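ProQ/FinO domain-containing protein (Neisseria meningitidis, PDB 3MW6) probably binds RNA and acts as an RNA chaperone of the ProQ/FinO family. Local coordinates at residues K45-I51 against K89-N95; L84-R90 against E105-Q110. One frame throughout, in Å; residues are numbered along the deposited sequence.

Contact 1. Residues K45-I51 against K89-N95; sequences KPLALGI and KRFDLNN
Leu47 and Phe91 face each other in a single beta bridge, their CA atoms 5.1 Å apart. Phe91 N donates to Pro46 O at 2.8 Å, and Ala48 N donates to Phe91 O at 3.0 Å. One residue thus bonds to both neighbours of its partner, the pattern of a parallel bridge, and the two chains run in roughly the same direction here. The register is short: 89-95 soon bends into a type I turn from Asp92 to Asn95, with Asp92 OD2 accepting from Asn94 N in an Asx turn, while 45-51 goes into a type II turn from Ala48 to Ile51.

Lys45 makes the side-chain contact on one flank. With CG anti to the carbonyl carbon (chi1 -62°) and the chain extended beyond it, CD lies over the middle of the Phe91 ring, 3.8 Å from its centroid and only 8° off the normal. NZ runs on past the centre as an off-centre cation-pi partner, 4.0 Å from the same centroid, and ends 2.7 Å from Asn95 OD1 in a hydrogen bond. Ring and amide together restrict the ammonium. Arg90 reaches the other way: its extended chain passes alongside Pro46, and NH1 meets Leu47 O at 2.7 Å, close to the guanidinium plane. Farther along, Ile51 CD1 packs against Leu93 CD2 at 3.9 Å.

Pairing with 97-100 makes 89-91 part of a two-stranded antiparallel sheet; the 45-51 loop adds an isolated parallel bridge at the other edge of 89-91, without forming a third strand. Leu47 turns away from the bridge to pack on Phe41 of helix 39-42 and on Leu71 and His74 of helix 64-76; Ile51, opening helix 51-58, also reaches Leu71. The hairpin is thereby joined to the helical body.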
ATOM      1  N   LYS A  45       0.515  10.250  -6.527  1.00 34.24           N
ATOM      2  CA  LYS A  45       0.748  10.501  -5.117  1.00 34.47           C
ATOM      3  C   LYS A  45       0.182   9.331  -4.337  1.00 36.67           C
ATOM      4  O   LYS A  45      -0.772   8.694  -4.775  1.00 32.94           O
ATOM      5  CB  LYS A  45       0.059  11.788  -4.686  1.00 36.38           C
ATOM      6  CG  LYS A  45       0.577  13.037  -5.397  1.00 49.67           C
ATOM      7  CD  LYS A  45      -0.206  14.250  -4.957  1.00 54.59           C
ATOM      8  CE  LYS A  45       0.606  15.520  -5.054  1.00 57.99           C
ATOM      9  NZ  LYS A  45      -0.162  16.681  -4.503  1.00 50.45           N
ATOM     10  N   PRO A  46       0.768   9.040  -3.175  1.00 30.49           N
ATOM     11  CA  PRO A  46       0.179   8.013  -2.319  1.00 29.08           C
ATOM     12  C   PRO A  46      -1.303   8.337  -2.057  1.00 39.27           C
ATOM     13  O   PRO A  46      -1.611   9.458  -1.666  1.00 38.30           O
ATOM     14  CB  PRO A  46       1.002   8.128  -1.037  1.00 23.46           C
ATOM     15  CG  PRO A  46       2.332   8.633  -1.483  1.00 25.51           C
ATOM     16  CD  PRO A  46       1.990   9.624  -2.595  1.00 27.37           C
ATOM     17  N   LEU A  47      -2.191   7.372  -2.288  1.00 31.87           N
ATOM     18  CA  LEU A  47      -3.630   7.572  -2.185  1.00 33.49           C
ATOM     19  C   LEU A  47      -4.181   7.274  -0.789  1.00 42.66           C
ATOM     20  O   LEU A  47      -3.781   6.305  -0.130  1.00 40.41           O
ATOM     21  CB  LEU A  47      -4.351   6.694  -3.214  1.00 29.37           C
ATOM     22  CG  LEU A  47      -3.958   7.009  -4.663  1.00 30.58           C
ATOM     23  CD1 LEU A  47      -4.456   5.935  -5.638  1.00 26.12           C
ATOM     24  CD2 LEU A  47      -4.487   8.396  -5.067  1.00 31.98           C
ATOM     25  N   ALA A  48      -5.112   8.109  -0.342  1.00 33.69           N
ATOM     26  CA  ALA A  48      -5.735   7.929   0.960  1.00 39.31           C
ATOM     27  C   ALA A  48      -6.463   6.595   1.037  1.00 35.74           C
ATOM     28  O   ALA A  48      -6.973   6.116   0.027  1.00 38.99           O
ATOM     29  CB  ALA A  48      -6.719   9.058   1.228  1.00 37.21           C
ATOM     30  N   LEU A  49      -6.526   6.021   2.243  1.00 37.17           N
ATOM     31  CA  LEU A  49      -7.488   4.947   2.558  1.00 45.45           C
ATOM     32  C   LEU A  49      -8.885   5.269   2.032  1.00 47.41           C
ATOM     33  O   LEU A  49      -9.377   6.393   2.185  1.00 53.78           O
ATOM     34  CB  LEU A  49      -7.591   4.737   4.077  1.00 50.81           C
ATOM     35  CG  LEU A  49      -8.655   3.732   4.572  1.00 59.48           C
ATOM     36  CD1 LEU A  49      -8.325   2.289   4.175  1.00 56.82           C
ATOM     37  CD2 LEU A  49      -8.872   3.806   6.086  1.00 55.41           C
ATOM     38  N   GLY A  50      -9.522   4.286   1.408  1.00 46.45           N
ATOM     39  CA  GLY A  50     -10.899   4.431   0.970  1.00 40.03           C
ATOM     40  C   GLY A  50     -11.084   5.185  -0.337  1.00 47.23           C
ATOM     41  O   GLY A  50     -12.197   5.563  -0.675  1.00 47.56           O
ATOM     42  N   ILE A  51     -10.005   5.391  -1.085  1.00 43.87           N
ATOM     43  CA  ILE A  51     -10.109   6.100  -2.362  1.00 42.04           C
ATOM     44  C   ILE A  51     -11.026   5.337  -3.316  1.00 41.05           C
ATOM     45  O   ILE A  51     -11.771   5.936  -4.098  1.00 44.92           O
ATOM     46  CB  ILE A  51      -8.706   6.363  -3.010  1.00 42.96           C
ATOM     47  CG1 ILE A  51      -8.715   7.651  -3.829  1.00 47.41           C
ATOM     48  CG2 ILE A  51      -8.232   5.180  -3.850  1.00 47.06           C
ATOM     49  CD1 ILE A  51      -8.674   8.908  -2.974  1.00 45.52           C
ATOM     50  N   LYS A  89       2.883  11.948   3.120  1.00 39.86           N
ATOM     51  CA  LYS A  89       1.422  11.974   3.264  1.00 29.37           C
ATOM     52  C   LYS A  89       0.671  11.249   2.157  1.00 26.67           C
ATOM     53  O   LYS A  89       1.154  11.120   1.034  1.00 39.87           O
ATOM     54  CB  LYS A  89       0.926  13.426   3.302  1.00 31.98           C
ATOM     55  CG  LYS A  89       1.366  14.213   4.524  1.00 36.02           C
ATOM     56  CD  LYS A  89       0.474  13.858   5.677  1.00 42.13           C
ATOM     57  CE  LYS A  89       0.799  14.678   6.901  1.00 55.44           C
ATOM     58  NZ  LYS A  89      -0.172  14.366   7.983  1.00 58.68           N
ATOM     59  N   ARG A  90      -0.527  10.786   2.479  1.00 25.45           N
ATOM     60  CA  ARG A  90      -1.451  10.331   1.459  1.00 31.99           C
ATOM     61  C   ARG A  90      -2.454  11.431   1.113  1.00 36.04           C
ATOM     62  O   ARG A  90      -2.701  12.336   1.912  1.00 40.16           O
ATOM     63  CB  ARG A  90      -2.177   9.075   1.925  1.00 32.66           C
ATOM     64  CG  ARG A  90      -1.268   7.888   2.131  1.00 35.99           C
ATOM     65  CD  ARG A  90      -2.051   6.646   2.615  1.00 37.02           C
ATOM     66  NE  ARG A  90      -1.139   5.516   2.693  1.00 40.27           N
ATOM     67  CZ  ARG A  90      -0.955   4.653   1.704  1.00 34.96           C
ATOM     68  NH1 ARG A  90      -1.632   4.779   0.572  1.00 31.79           N
ATOM     69  NH2 ARG A  90      -0.089   3.672   1.841  1.00 29.79           N
ATOM     70  N   PHE A  91      -3.035  11.341  -0.079  1.00 38.84           N
ATOM     71  CA  PHE A  91      -3.866  12.410  -0.619  1.00 37.59           C
ATOM     72  C   PHE A  91      -5.242  11.891  -1.033  1.00 46.43           C
ATOM     73  O   PHE A  91      -5.344  10.797  -1.588  1.00 50.84           O
ATOM     74  CB  PHE A  91      -3.170  13.035  -1.834  1.00 33.85           C
ATOM     75  CG  PHE A  91      -1.916  13.785  -1.496  1.00 33.59           C
ATOM     76  CD1 PHE A  91      -1.893  15.170  -1.520  1.00 32.29           C
ATOM     77  CD2 PHE A  91      -0.757  13.101  -1.142  1.00 30.44           C
ATOM     78  CE1 PHE A  91      -0.740  15.873  -1.197  1.00 33.74           C
ATOM     79  CE2 PHE A  91       0.396  13.786  -0.816  1.00 33.06           C
ATOM     80  CZ  PHE A  91       0.411  15.187  -0.852  1.00 40.65           C
ATOM     81  N   ASP A  92      -6.299  12.668  -0.773  1.00 42.84           N
ATOM     82  CA  ASP A  92      -7.653  12.272  -1.192  1.00 39.15           C
ATOM     83  C   ASP A  92      -7.944  12.774  -2.604  1.00 35.98           C
ATOM     84  O   ASP A  92      -7.052  13.345  -3.244  1.00 41.79           O
ATOM     85  CB  ASP A  92      -8.726  12.717  -0.187  1.00 42.01           C
ATOM     86  CG  ASP A  92      -8.831  14.229  -0.055  1.00 49.87           C
ATOM     87  OD1 ASP A  92      -9.352  14.687   0.990  1.00 55.22           O
ATOM     88  OD2 ASP A  92      -8.385  14.962  -0.971  1.00 46.85           O
ATOM     89  N   LEU A  93      -9.156  12.537  -3.103  1.00 39.11           N
ATOM     90  CA  LEU A  93      -9.515  12.955  -4.466  1.00 45.09           C
ATOM     91  C   LEU A  93      -9.344  14.444  -4.705  1.00 45.53           C
ATOM     92  O   LEU A  93      -9.195  14.872  -5.848  1.00 48.03           O
ATOM     93  CB  LEU A  93     -10.955  12.564  -4.819  1.00 44.40           C
ATOM     94  CG  LEU A  93     -11.134  11.091  -5.149  1.00 42.27           C
ATOM     95  CD1 LEU A  93     -12.542  10.809  -5.701  1.00 39.59           C
ATOM     96  CD2 LEU A  93     -10.063  10.658  -6.143  1.00 37.17           C
ATOM     97  N   ASN A  94      -9.341  15.230  -3.631  1.00 44.71           N
ATOM     98  CA  ASN A  94      -9.232  16.684  -3.746  1.00 45.91           C
ATOM     99  C   ASN A  94      -7.828  17.202  -3.526  1.00 52.37           C
ATOM    100  O   ASN A  94      -7.626  18.389  -3.245  1.00 45.29           O
ATOM    101  CB  ASN A  94     -10.182  17.363  -2.761  1.00 57.88           C
ATOM    102  CG  ASN A  94     -11.634  17.110  -3.094  1.00 66.99           C
ATOM    103  OD1 ASN A  94     -12.000  16.987  -4.267  1.00 65.92           O
ATOM    104  ND2 ASN A  94     -12.469  17.015  -2.068  1.00 73.95           N
ATOM    105  N   ASN A  95      -6.856  16.306  -3.645  1.00 49.46           N
ATOM    106  CA  ASN A  95      -5.465  16.678  -3.465  1.00 39.40           C
ATOM    107  C   ASN A  95      -5.197  17.294  -2.098  1.00 38.76           C
ATOM    108  O   ASN A  95      -4.359  18.175  -1.954  1.00 44.89           O
ATOM    109  CB  ASN A  95      -5.007  17.604  -4.588  1.00 47.32           C
ATOM    110  CG  ASN A  95      -3.698  17.159  -5.203  1.00 69.93           C
ATOM    111  OD1 ASN A  95      -2.842  16.583  -4.528  1.00 71.85           O
ATOM    112  ND2 ASN A  95      -3.537  17.409  -6.496  1.00 80.78           N
TER

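Contact 2. Residues L84-R90 against E105-Q110; sequences LARGGKR and EQAIAQ
Arg90 and Glu105 meet with their flat groups nearly perpendicular, guanidinium and carboxylate planes 77° apart. NH2 of Arg90 points its N-H at OE1 of Glu105 over 2.8 Å in a fairly straight salt bridge (163°). The carboxylate oxygen lies at the edge of the guanidinium, whereas the nitrogen comes in from above the carboxylate plane, so the pair makes a single contact and not a two-pronged one. The rest of the guanidinium is held elsewhere, NH1 by Leu47 O and NE by Glu100 O.

The next residue, Gln106, reaches the last turn of helix 78-86. Its CG stands anti to the backbone N (chi1 -177°), and the extended chain carries NE2 to Ala85 O, 3.1 Å away, with that oxygen in the amide plane. On the flank of helix 103-110 that meets helix 78-86, Ala109 CB packs 3.7 Å from Leu84 CB.

The chemistry is that of a helix C-terminus met by side-chain amides: Ala85 O receives one good donor from Gln106 and a weak one from Gln110 NE2. Glu105, close to its counterpart Glu105 of the second subunit, probably has its charge moderated by Arg90 and by Thr102 N, which also donates to OE1.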
ATOM      1  N   LEU A  84       5.231   5.126  -3.003  1.00 31.03           N
ATOM      2  CA  LEU A  84       5.077   4.623  -1.646  1.00 28.68           C
ATOM      3  C   LEU A  84       6.442   4.547  -0.974  1.00 25.95           C
ATOM      4  O   LEU A  84       6.568   4.784   0.226  1.00 31.98           O
ATOM      5  CB  LEU A  84       4.424   3.241  -1.643  1.00 31.42           C
ATOM      6  CG  LEU A  84       2.972   3.110  -2.064  1.00 31.54           C
ATOM      7  CD1 LEU A  84       2.559   1.669  -1.811  1.00 30.93           C
ATOM      8  CD2 LEU A  84       2.078   4.058  -1.277  1.00 29.09           C
ATOM      9  N   ALA A  85       7.473   4.213  -1.742  1.00 23.96           N
ATOM     10  CA  ALA A  85       8.836   4.186  -1.196  1.00 24.86           C
ATOM     11  C   ALA A  85       9.292   5.583  -0.803  1.00 38.22           C
ATOM     12  O   ALA A  85      10.120   5.760   0.109  1.00 36.66           O
ATOM     13  CB  ALA A  85       9.795   3.626  -2.217  1.00 24.96           C
ATOM     14  N   ARG A  86       8.797   6.579  -1.531  1.00 35.64           N
ATOM     15  CA  ARG A  86       9.157   7.964  -1.227  1.00 36.35           C
ATOM     16  C   ARG A  86       8.529   8.325   0.110  1.00 33.27           C
ATOM     17  O   ARG A  86       9.155   8.988   0.919  1.00 34.02           O
ATOM     18  CB  ARG A  86       8.710   8.922  -2.343  1.00 32.79           C
ATOM     19  CG  ARG A  86       9.043  10.384  -2.071  1.00 30.79           C
ATOM     20  CD  ARG A  86       8.563  11.288  -3.228  1.00 30.13           C
ATOM     21  NE  ARG A  86       8.489  12.677  -2.803  1.00 36.85           N
ATOM     22  CZ  ARG A  86       8.114  13.683  -3.587  1.00 42.16           C
ATOM     23  NH1 ARG A  86       7.781  13.458  -4.848  1.00 35.45           N
ATOM     24  NH2 ARG A  86       8.068  14.921  -3.107  1.00 38.01           N
ATOM     25  N   GLY A  87       7.304   7.851   0.347  1.00 32.56           N
ATOM     26  CA  GLY A  87       6.663   8.022   1.637  1.00 34.08           C
ATOM     27  C   GLY A  87       5.962   9.360   1.823  1.00 36.22           C
ATOM     28  O   GLY A  87       5.585  10.012   0.847  1.00 47.22           O
ATOM     29  N   GLY A  88       5.812   9.784   3.078  1.00 34.62           N
ATOM     30  CA  GLY A  88       5.119  11.029   3.403  1.00 32.09           C
ATOM     31  C   GLY A  88       3.610  10.859   3.368  1.00 36.55           C
ATOM     32  O   GLY A  88       3.116   9.745   3.533  1.00 32.76           O
ATOM     33  N   LYS A  89       2.883  11.948   3.120  1.00 39.86           N
ATOM     34  CA  LYS A  89       1.422  11.974   3.264  1.00 29.37           C
ATOM     35  C   LYS A  89       0.671  11.249   2.157  1.00 26.67           C
ATOM     36  O   LYS A  89       1.154  11.120   1.034  1.00 39.87           O
ATOM     37  CB  LYS A  89       0.926  13.426   3.302  1.00 31.98           C
ATOM     38  CG  LYS A  89       1.366  14.213   4.524  1.00 36.02           C
ATOM     39  CD  LYS A  89       0.474  13.858   5.677  1.00 42.13           C
ATOM     40  CE  LYS A  89       0.799  14.678   6.901  1.00 55.44           C
ATOM     41  NZ  LYS A  89      -0.172  14.366   7.983  1.00 58.68           N
ATOM     42  N   ARG A  90      -0.527  10.786   2.479  1.00 25.45           N
ATOM     43  CA  ARG A  90      -1.451  10.331   1.459  1.00 31.99           C
ATOM     44  C   ARG A  90      -2.454  11.431   1.113  1.00 36.04           C
ATOM     45  O   ARG A  90      -2.701  12.336   1.912  1.00 40.16           O
ATOM     46  CB  ARG A  90      -2.177   9.075   1.925  1.00 32.66           C
ATOM     47  CG  ARG A  90      -1.268   7.888   2.131  1.00 35.99           C
ATOM     48  CD  ARG A  90      -2.051   6.646   2.615  1.00 37.02           C
ATOM     49  NE  ARG A  90      -1.139   5.516   2.693  1.00 40.27           N
ATOM     50  CZ  ARG A  90      -0.955   4.653   1.704  1.00 34.96           C
ATOM     51  NH1 ARG A  90      -1.632   4.779   0.572  1.00 31.79           N
ATOM     52  NH2 ARG A  90      -0.089   3.672   1.841  1.00 29.79           N
ATOM     53  N   GLU A 105       4.591   0.103   5.256  1.00 33.46           N
ATOM     54  CA  GLU A 105       4.259   0.153   3.835  1.00 34.60           C
ATOM     55  C   GLU A 105       5.481   0.672   3.073  1.00 35.64           C
ATOM     56  O   GLU A 105       5.821   0.185   1.996  1.00 34.03           O
ATOM     57  CB  GLU A 105       3.055   1.058   3.576  1.00 37.08           C
ATOM     58  CG  GLU A 105       1.809   0.676   4.374  1.00 48.17           C
ATOM     59  CD  GLU A 105       0.721   1.776   4.413  1.00 58.45           C
ATOM     60  OE1 GLU A 105       1.043   2.975   4.274  1.00 49.23           O
ATOM     61  OE2 GLU A 105      -0.468   1.435   4.606  1.00 66.69           O
ATOM     62  N   GLN A 106       6.148   1.661   3.647  1.00 34.35           N
ATOM     63  CA  GLN A 106       7.282   2.298   2.972  1.00 31.68           C
ATOM     64  C   GLN A 106       8.440   1.311   2.772  1.00 41.06           C
ATOM     65  O   GLN A 106       9.010   1.245   1.681  1.00 36.03           O
ATOM     66  CB  GLN A 106       7.741   3.538   3.757  1.00 29.90           C
ATOM     67  CG  GLN A 106       8.864   4.317   3.101  1.00 32.66           C
ATOM     68  CD  GLN A 106       9.132   5.632   3.805  1.00 48.73           C
ATOM     69  OE1 GLN A 106       8.919   5.762   5.025  1.00 46.58           O
ATOM     70  NE2 GLN A 106       9.597   6.631   3.037  1.00 44.68           N
ATOM     71  N   ALA A 107       8.761   0.531   3.811  1.00 38.43           N
ATOM     72  CA  ALA A 107       9.855  -0.444   3.742  1.00 42.35           C
ATOM     73  C   ALA A 107       9.583  -1.533   2.712  1.00 42.58           C
ATOM     74  O   ALA A 107      10.489  -1.980   2.012  1.00 46.16           O
ATOM     75  CB  ALA A 107      10.129  -1.077   5.120  1.00 39.77           C
ATOM     76  N   ILE A 108       8.334  -1.956   2.615  1.00 35.06           N
ATOM     77  CA  ILE A 108       7.982  -3.015   1.686  1.00 39.51           C
ATOM     78  C   ILE A 108       8.121  -2.520   0.254  1.00 41.61           C
ATOM     79  O   ILE A 108       8.588  -3.245  -0.622  1.00 41.21           O
ATOM     80  CB  ILE A 108       6.553  -3.526   1.937  1.00 40.24           C
ATOM     81  CG1 ILE A 108       6.521  -4.425   3.176  1.00 41.18           C
ATOM     82  CG2 ILE A 108       6.019  -4.286   0.731  1.00 34.31           C
ATOM     83  CD1 ILE A 108       5.130  -4.530   3.805  1.00 36.66           C
ATOM     84  N   ALA A 109       7.717  -1.280   0.011  1.00 37.29           N
ATOM     85  CA  ALA A 109       7.818  -0.728  -1.333  1.00 35.08           C
ATOM     86  C   ALA A 109       9.289  -0.522  -1.688  1.00 34.69           C
ATOM     87  O   ALA A 109       9.710  -0.814  -2.808  1.00 36.55           O
ATOM     88  CB  ALA A 109       7.024   0.577  -1.463  1.00 34.42           C
ATOM     89  N   GLN A 110      10.061  -0.056  -0.711  1.00 31.01           N
ATOM     90  CA  GLN A 110      11.485   0.198  -0.874  1.00 39.82           C
ATOM     91  C   GLN A 110      12.286  -1.023  -1.289  1.00 51.53           C
ATOM     92  O   GLN A 110      13.278  -0.897  -2.005  1.00 55.87           O
ATOM     93  CB  GLN A 110      12.065   0.719   0.433  1.00 44.27           C
ATOM     94  CG  GLN A 110      12.671   2.090   0.332  1.00 63.51           C
ATOM     95  CD  GLN A 110      12.719   2.779   1.678  1.00 66.75           C
ATOM     96  OE1 GLN A 110      13.040   2.160   2.698  1.00 76.22           O
ATOM     97  NE2 GLN A 110      12.386   4.062   1.695  1.00 42.32           N
TER
HETATM   98  O   HOH W   1      -1.615   4.122   5.709  1.00 51.23           O

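In the fold
Contacts 1 and 2 have centres about 13 Å apart and share Lys89 and Arg90 on strand 89-91. Along the chain their segments alternate: 45-51, then 84-90, then 89-95, then 105-110. The strand follows helix 78-86, and its antiparallel partner 97-100 leads to helix 103-110, so contact 2 joins the two helices that flank the hairpin while contact 1 ties that hairpin to the loop between helices 39-42 and 51-58. They also touch directly, Pro46 CB lying 4.2 Å from Leu84 CD2. Arg90 serves both contacts and in addition forms a salt bridge with Glu104 of the second subunit, linking the fold of the ProQ/FinO region to the dimer interface.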